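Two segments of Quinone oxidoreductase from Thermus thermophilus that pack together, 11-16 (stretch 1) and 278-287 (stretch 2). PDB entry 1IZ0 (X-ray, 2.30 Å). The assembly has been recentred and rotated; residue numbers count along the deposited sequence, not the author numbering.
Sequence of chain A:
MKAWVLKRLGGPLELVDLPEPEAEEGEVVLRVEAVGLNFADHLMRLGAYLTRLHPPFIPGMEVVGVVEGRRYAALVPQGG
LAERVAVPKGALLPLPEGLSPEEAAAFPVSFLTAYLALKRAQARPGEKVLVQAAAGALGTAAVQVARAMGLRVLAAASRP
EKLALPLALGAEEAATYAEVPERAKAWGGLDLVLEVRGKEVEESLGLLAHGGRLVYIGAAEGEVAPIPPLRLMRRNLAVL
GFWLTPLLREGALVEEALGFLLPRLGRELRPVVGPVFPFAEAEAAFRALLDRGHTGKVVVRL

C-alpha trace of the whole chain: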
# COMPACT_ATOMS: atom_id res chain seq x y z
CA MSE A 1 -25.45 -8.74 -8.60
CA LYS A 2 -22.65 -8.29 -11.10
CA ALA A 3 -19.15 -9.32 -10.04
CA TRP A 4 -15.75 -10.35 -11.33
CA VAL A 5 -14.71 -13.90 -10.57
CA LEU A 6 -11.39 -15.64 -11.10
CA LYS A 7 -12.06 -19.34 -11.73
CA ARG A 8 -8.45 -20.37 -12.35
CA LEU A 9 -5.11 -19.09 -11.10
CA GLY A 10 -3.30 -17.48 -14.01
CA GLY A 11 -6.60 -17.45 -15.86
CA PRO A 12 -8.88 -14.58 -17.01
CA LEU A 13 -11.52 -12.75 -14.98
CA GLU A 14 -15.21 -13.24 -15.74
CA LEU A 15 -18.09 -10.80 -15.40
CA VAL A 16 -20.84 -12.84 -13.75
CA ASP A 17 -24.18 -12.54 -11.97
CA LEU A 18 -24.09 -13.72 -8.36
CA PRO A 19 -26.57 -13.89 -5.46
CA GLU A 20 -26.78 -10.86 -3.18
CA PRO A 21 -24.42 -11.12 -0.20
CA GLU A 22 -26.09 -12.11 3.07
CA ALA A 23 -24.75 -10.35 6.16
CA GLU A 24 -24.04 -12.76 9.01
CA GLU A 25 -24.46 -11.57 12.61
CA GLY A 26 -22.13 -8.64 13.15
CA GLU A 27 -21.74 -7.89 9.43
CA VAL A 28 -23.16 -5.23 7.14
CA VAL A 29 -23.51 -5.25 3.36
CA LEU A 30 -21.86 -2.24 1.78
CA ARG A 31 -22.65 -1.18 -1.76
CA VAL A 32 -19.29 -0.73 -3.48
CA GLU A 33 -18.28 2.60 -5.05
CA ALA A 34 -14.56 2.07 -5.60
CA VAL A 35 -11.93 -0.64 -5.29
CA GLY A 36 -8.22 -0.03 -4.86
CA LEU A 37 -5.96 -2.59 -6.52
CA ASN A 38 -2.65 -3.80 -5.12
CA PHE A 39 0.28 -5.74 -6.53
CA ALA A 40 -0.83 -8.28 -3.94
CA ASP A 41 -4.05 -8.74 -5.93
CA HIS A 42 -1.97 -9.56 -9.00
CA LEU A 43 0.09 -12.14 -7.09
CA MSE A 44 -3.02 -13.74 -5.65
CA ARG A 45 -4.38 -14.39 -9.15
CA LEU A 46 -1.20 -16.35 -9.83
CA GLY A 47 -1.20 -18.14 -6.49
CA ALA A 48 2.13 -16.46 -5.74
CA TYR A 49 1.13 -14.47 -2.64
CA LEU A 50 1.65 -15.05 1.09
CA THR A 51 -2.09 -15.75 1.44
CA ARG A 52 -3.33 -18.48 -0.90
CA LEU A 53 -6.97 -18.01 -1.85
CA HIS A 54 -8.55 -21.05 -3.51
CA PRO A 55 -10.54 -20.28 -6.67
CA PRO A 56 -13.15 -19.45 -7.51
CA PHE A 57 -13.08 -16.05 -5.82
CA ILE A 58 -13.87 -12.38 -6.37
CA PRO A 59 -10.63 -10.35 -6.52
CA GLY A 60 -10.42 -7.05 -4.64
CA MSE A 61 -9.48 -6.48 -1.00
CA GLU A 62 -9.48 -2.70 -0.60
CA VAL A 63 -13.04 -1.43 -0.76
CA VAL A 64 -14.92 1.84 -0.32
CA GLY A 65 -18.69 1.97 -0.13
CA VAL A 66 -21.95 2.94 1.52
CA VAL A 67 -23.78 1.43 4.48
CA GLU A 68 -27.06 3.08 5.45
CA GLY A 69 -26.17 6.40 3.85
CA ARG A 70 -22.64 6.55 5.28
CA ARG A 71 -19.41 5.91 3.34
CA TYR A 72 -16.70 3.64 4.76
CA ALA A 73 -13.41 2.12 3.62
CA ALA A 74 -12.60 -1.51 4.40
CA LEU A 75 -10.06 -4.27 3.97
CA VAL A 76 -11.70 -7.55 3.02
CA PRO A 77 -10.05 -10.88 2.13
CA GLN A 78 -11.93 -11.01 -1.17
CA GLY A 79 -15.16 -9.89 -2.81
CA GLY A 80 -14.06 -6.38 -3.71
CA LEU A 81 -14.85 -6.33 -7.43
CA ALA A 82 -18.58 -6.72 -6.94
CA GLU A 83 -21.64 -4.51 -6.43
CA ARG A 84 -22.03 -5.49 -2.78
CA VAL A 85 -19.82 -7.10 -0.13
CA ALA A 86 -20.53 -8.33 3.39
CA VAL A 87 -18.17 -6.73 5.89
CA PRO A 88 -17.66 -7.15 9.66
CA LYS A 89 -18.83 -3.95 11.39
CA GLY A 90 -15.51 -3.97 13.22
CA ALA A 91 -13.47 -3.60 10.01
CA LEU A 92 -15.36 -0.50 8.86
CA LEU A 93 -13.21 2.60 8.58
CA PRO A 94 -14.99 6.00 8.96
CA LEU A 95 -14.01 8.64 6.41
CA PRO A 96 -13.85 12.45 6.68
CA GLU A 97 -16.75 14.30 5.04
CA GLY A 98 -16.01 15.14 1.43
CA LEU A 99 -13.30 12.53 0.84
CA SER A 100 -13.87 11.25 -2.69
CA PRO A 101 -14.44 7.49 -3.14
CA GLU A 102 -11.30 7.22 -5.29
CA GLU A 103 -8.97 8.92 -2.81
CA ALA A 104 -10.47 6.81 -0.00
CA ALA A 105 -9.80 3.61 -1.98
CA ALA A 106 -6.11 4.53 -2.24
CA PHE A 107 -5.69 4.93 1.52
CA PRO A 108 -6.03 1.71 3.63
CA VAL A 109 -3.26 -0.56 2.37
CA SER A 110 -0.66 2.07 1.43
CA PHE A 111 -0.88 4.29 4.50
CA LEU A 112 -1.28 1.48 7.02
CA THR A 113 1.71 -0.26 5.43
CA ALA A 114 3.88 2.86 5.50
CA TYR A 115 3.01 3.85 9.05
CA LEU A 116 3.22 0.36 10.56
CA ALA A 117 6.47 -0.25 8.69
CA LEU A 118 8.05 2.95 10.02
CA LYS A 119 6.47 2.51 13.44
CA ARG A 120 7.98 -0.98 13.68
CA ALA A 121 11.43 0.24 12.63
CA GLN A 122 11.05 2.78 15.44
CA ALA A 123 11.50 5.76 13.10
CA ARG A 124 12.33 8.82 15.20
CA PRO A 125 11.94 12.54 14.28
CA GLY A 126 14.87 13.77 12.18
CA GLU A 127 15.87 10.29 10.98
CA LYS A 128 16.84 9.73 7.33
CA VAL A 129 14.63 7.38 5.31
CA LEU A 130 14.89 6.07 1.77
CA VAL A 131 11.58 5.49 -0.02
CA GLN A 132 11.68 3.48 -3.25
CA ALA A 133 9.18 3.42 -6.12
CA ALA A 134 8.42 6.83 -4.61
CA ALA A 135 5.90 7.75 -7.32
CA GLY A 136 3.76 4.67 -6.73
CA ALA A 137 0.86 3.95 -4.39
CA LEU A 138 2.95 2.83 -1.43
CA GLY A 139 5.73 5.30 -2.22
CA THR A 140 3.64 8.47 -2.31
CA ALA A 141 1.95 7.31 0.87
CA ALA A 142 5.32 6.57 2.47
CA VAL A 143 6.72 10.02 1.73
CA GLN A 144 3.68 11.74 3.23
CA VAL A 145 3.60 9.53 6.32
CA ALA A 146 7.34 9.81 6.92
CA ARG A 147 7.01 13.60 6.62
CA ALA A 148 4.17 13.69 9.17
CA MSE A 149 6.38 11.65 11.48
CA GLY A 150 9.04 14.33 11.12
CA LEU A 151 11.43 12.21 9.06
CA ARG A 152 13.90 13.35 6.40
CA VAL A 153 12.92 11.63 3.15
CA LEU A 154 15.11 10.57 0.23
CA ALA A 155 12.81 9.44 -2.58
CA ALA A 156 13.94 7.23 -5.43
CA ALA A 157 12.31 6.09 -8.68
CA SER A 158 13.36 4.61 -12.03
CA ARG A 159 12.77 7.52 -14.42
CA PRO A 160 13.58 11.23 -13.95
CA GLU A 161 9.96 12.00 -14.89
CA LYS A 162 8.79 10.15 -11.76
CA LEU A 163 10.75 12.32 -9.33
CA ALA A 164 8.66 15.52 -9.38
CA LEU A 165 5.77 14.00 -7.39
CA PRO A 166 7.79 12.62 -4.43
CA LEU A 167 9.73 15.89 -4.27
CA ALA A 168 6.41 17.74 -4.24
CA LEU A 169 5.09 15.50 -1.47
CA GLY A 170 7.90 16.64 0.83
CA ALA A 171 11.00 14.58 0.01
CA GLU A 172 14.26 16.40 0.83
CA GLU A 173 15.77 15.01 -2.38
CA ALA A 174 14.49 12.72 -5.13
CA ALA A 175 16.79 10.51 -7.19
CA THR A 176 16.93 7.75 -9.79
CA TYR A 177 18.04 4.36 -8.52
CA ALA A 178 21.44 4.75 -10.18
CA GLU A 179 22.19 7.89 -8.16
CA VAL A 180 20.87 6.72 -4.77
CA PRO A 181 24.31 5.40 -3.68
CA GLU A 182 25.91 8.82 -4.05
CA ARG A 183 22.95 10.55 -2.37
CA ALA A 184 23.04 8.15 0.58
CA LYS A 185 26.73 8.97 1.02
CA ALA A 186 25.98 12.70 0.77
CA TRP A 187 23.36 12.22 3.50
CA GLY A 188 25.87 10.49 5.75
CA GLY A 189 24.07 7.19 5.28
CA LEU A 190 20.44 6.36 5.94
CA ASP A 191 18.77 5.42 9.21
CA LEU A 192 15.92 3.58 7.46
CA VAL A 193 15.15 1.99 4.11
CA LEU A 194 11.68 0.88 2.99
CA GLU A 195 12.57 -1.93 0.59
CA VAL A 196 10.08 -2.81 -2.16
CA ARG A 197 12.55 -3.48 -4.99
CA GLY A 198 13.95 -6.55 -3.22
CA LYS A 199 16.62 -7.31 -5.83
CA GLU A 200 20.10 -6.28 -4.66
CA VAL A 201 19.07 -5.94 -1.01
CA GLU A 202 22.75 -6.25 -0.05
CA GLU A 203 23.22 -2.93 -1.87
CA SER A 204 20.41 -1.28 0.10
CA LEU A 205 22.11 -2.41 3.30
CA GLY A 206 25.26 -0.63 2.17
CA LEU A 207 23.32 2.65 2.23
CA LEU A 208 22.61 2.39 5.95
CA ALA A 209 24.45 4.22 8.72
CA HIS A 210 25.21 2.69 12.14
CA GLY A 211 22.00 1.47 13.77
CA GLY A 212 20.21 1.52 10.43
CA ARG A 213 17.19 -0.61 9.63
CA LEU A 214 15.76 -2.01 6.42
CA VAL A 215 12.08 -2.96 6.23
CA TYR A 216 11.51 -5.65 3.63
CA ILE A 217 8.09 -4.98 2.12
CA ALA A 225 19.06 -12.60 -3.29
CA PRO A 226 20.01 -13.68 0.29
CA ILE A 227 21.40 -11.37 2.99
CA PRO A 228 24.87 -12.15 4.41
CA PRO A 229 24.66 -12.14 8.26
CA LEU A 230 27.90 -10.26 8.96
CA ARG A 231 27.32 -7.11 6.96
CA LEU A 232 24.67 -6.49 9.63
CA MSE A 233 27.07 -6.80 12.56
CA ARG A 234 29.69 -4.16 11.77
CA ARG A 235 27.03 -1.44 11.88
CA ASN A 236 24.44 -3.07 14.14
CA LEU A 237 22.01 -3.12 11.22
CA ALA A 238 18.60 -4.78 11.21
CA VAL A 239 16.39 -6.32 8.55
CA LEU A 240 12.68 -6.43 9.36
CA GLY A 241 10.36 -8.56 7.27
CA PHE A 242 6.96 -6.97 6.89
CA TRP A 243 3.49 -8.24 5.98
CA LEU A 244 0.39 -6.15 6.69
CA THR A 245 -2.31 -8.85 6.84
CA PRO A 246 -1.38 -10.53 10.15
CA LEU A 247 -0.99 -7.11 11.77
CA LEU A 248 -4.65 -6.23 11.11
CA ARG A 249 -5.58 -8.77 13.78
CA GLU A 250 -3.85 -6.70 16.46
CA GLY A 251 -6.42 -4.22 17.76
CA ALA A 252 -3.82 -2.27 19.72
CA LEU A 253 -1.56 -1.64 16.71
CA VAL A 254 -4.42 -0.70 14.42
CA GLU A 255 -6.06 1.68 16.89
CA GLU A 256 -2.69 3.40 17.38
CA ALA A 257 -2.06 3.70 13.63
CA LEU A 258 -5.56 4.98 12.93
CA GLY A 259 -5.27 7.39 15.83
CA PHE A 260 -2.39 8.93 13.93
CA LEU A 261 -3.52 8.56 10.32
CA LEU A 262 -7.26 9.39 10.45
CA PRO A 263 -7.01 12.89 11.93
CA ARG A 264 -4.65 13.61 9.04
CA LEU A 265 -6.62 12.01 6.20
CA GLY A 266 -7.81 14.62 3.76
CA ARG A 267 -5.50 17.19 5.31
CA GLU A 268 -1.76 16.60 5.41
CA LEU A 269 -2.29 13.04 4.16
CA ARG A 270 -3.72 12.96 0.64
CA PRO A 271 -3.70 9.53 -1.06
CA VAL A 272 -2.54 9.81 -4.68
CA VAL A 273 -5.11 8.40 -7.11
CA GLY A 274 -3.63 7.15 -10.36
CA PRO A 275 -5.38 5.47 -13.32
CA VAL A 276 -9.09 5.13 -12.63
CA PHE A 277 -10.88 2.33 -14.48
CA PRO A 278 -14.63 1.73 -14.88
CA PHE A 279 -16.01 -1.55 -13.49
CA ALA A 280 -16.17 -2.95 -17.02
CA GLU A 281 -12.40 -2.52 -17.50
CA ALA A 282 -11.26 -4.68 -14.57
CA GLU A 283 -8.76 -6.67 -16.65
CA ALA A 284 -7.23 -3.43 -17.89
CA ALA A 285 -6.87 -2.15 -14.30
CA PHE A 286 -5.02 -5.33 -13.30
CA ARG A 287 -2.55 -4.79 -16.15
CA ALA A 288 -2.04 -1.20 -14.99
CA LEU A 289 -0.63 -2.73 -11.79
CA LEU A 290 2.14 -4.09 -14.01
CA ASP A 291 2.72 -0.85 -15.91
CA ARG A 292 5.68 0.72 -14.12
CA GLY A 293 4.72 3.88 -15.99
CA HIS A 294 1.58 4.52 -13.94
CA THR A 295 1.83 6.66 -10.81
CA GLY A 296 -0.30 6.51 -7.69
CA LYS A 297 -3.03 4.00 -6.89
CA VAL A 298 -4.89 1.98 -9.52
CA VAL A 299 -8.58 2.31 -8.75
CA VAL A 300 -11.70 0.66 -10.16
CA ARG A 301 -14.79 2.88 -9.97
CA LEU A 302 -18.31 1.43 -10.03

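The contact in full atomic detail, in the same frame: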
# COMPACT_ATOMS: atom_id res chain seq x y z
N GLY A 11 -5.57 -17.52 -14.84
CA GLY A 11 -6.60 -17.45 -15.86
C GLY A 11 -7.21 -16.06 -15.98
O GLY A 11 -6.77 -15.13 -15.29
N PRO A 12 -8.23 -15.88 -16.83
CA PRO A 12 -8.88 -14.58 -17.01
C PRO A 12 -9.99 -14.35 -16.00
O PRO A 12 -10.44 -15.28 -15.34
CB PRO A 12 -9.41 -14.67 -18.43
CG PRO A 12 -9.94 -16.09 -18.45
CD PRO A 12 -8.83 -16.89 -17.73
N LEU A 13 -10.44 -13.10 -15.89
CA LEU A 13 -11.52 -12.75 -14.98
C LEU A 13 -12.82 -12.92 -15.75
O LEU A 13 -12.82 -12.86 -16.98
CB LEU A 13 -11.40 -11.29 -14.54
CG LEU A 13 -10.18 -10.89 -13.70
CD1 LEU A 13 -10.16 -9.38 -13.55
CD2 LEU A 13 -10.26 -11.57 -12.34
N GLU A 14 -13.93 -13.12 -15.05
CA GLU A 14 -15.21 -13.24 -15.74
C GLU A 14 -16.30 -12.41 -15.08
O GLU A 14 -16.50 -12.48 -13.87
CB GLU A 14 -15.66 -14.71 -15.81
CG GLU A 14 -16.93 -14.88 -16.64
CD GLU A 14 -17.52 -16.28 -16.55
OE1 GLU A 14 -18.61 -16.50 -17.12
OE2 GLU A 14 -16.90 -17.16 -15.92
N LEU A 15 -17.00 -11.62 -15.89
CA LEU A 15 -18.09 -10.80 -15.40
C LEU A 15 -19.28 -11.75 -15.26
O LEU A 15 -19.76 -12.31 -16.24
CB LEU A 15 -18.40 -9.68 -16.40
CG LEU A 15 -19.41 -8.59 -16.03
CD1 LEU A 15 -20.82 -9.16 -16.05
CD2 LEU A 15 -19.06 -8.02 -14.66
N VAL A 16 -19.75 -11.93 -14.03
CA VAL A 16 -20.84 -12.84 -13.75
C VAL A 16 -21.92 -12.27 -12.84
O VAL A 16 -21.72 -11.25 -12.17
CB VAL A 16 -20.28 -14.14 -13.10
CG1 VAL A 16 -21.40 -14.99 -12.54
CG2 VAL A 16 -19.49 -14.93 -14.14
N PRO A 278 -13.21 2.00 -15.12
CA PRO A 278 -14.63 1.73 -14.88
C PRO A 278 -14.74 0.23 -14.56
O PRO A 278 -13.87 -0.55 -14.94
CB PRO A 278 -15.28 2.07 -16.22
CG PRO A 278 -14.32 3.08 -16.82
CD PRO A 278 -12.98 2.49 -16.49
N PHE A 279 -15.79 -0.16 -13.86
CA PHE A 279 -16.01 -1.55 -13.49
C PHE A 279 -15.76 -2.50 -14.66
O PHE A 279 -15.08 -3.52 -14.51
CB PHE A 279 -17.44 -1.71 -12.99
CG PHE A 279 -17.72 -3.04 -12.36
CD1 PHE A 279 -18.58 -3.95 -12.96
CD2 PHE A 279 -17.13 -3.38 -11.14
CE1 PHE A 279 -18.85 -5.18 -12.37
CE2 PHE A 279 -17.40 -4.60 -10.54
CZ PHE A 279 -18.26 -5.50 -11.15
N ALA A 280 -16.30 -2.15 -15.81
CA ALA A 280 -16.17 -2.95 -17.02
C ALA A 280 -14.73 -3.23 -17.46
O ALA A 280 -14.47 -4.24 -18.12
CB ALA A 280 -16.94 -2.27 -18.16
N GLU A 281 -13.80 -2.35 -17.10
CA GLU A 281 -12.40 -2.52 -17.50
C GLU A 281 -11.48 -3.15 -16.46
O GLU A 281 -10.27 -2.89 -16.44
CB GLU A 281 -11.84 -1.17 -17.95
CG GLU A 281 -12.44 -0.70 -19.28
CD GLU A 281 -12.10 0.74 -19.62
OE1 GLU A 281 -10.90 1.10 -19.54
OE2 GLU A 281 -13.02 1.50 -19.98
N ALA A 282 -12.03 -4.01 -15.61
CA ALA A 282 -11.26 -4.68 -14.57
C ALA A 282 -9.93 -5.29 -15.05
O ALA A 282 -8.89 -5.08 -14.43
CB ALA A 282 -12.10 -5.77 -13.92
N GLU A 283 -9.97 -6.05 -16.14
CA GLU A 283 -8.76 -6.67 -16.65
C GLU A 283 -7.71 -5.61 -16.95
O GLU A 283 -6.53 -5.78 -16.63
CB GLU A 283 -9.05 -7.51 -17.90
CG GLU A 283 -9.76 -8.82 -17.59
CD GLU A 283 -8.81 -9.87 -17.01
OE1 GLU A 283 -7.93 -9.51 -16.19
OE2 GLU A 283 -8.96 -11.06 -17.35
N ALA A 284 -8.14 -4.52 -17.57
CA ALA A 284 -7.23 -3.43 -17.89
C ALA A 284 -6.57 -2.88 -16.62
O ALA A 284 -5.36 -2.64 -16.58
CB ALA A 284 -7.99 -2.31 -18.62
N ALA A 285 -7.38 -2.68 -15.57
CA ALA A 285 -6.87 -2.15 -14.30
C ALA A 285 -5.79 -3.05 -13.71
O ALA A 285 -4.80 -2.57 -13.18
CB ALA A 285 -8.01 -1.98 -13.31
N PHE A 286 -6.00 -4.36 -13.81
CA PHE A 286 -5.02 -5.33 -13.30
C PHE A 286 -3.70 -5.22 -14.05
O PHE A 286 -2.63 -5.41 -13.46
CB PHE A 286 -5.57 -6.75 -13.41
CG PHE A 286 -6.23 -7.24 -12.14
CD1 PHE A 286 -5.45 -7.72 -11.08
CD2 PHE A 286 -7.61 -7.19 -11.99
CE1 PHE A 286 -6.05 -8.15 -9.89
CE2 PHE A 286 -8.22 -7.62 -10.81
CZ PHE A 286 -7.43 -8.10 -9.76
N ARG A 287 -3.77 -4.93 -15.35
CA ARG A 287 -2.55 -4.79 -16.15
C ARG A 287 -1.83 -3.50 -15.76
O ARG A 287 -0.60 -3.43 -15.79
CB ARG A 287 -2.86 -4.78 -17.65
CG ARG A 287 -3.29 -6.14 -18.22
CD ARG A 287 -3.42 -6.10 -19.75
NE ARG A 287 -4.81 -6.03 -20.21
CZ ARG A 287 -5.35 -4.97 -20.81
NH1 ARG A 287 -4.62 -3.88 -21.03
NH2 ARG A 287 -6.63 -5.00 -21.18
O HOH W 1 -11.99 -10.96 -18.96

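This is a small, mostly apolar contact between a strand and the start of a helix, pinned by one hydrogen bond from the backbone amide of Leu13 to the carboxylate of Glu283. Only 245 Å² is buried, both sides summed, and Leu13 supplies the largest share. The strand and the helix run at 149°, closer to antiparallel than to perpendicular, with their axes approaching to 10.0 Å.

The polar pin comes from Glu283. Its CA-to-CB bond points sideways, but with chi1 and chi2 both m the chain folds round so that its end comes nearer the strand. Leu13 N donates to Glu283 OE2 at 2.9 Å, and the N-H...O angle of 171° makes the bond almost straight. A water lies beside it, its O donating to Leu13 O at 2.9 Å and, weakly, to Glu283 OE2 at 3.4 Å, so both backbone polar groups of Leu13 are served at this edge. Glutamate suits the place: two methylenes, CB and CG, carry the carboxylate across to Leu13 N, and its other oxygen, OE1, is hydrogen-bonded elsewhere in the structure.

The same leucine also makes the main apolar contact. Its CB points toward the helix, and the m,t rotamer places Leu13 CD1 3.7 Å from Phe286 CD2 and 4.1 Å from Ala282 CB. These two helix residues are four apart, about one turn, and Ala282 O accepts from Phe286 N at 3.0 Å; both project toward the strand. The small methyl of Ala282 and the broad ring of Phe286 thus share one leucine methyl. Leu13, Ala282, Phe286 and Phe279 are all buried, and their hydrocarbon side chains suit this, having no polar group to pair.

Leu13 and Leu15 point toward the second stretch, while Glu14 between them points away. Leu15, more exposed, places its CD2 3.7 Å from Phe279 CE1, the t rotamer of Phe279 bringing the ring nearer from a sideways CB.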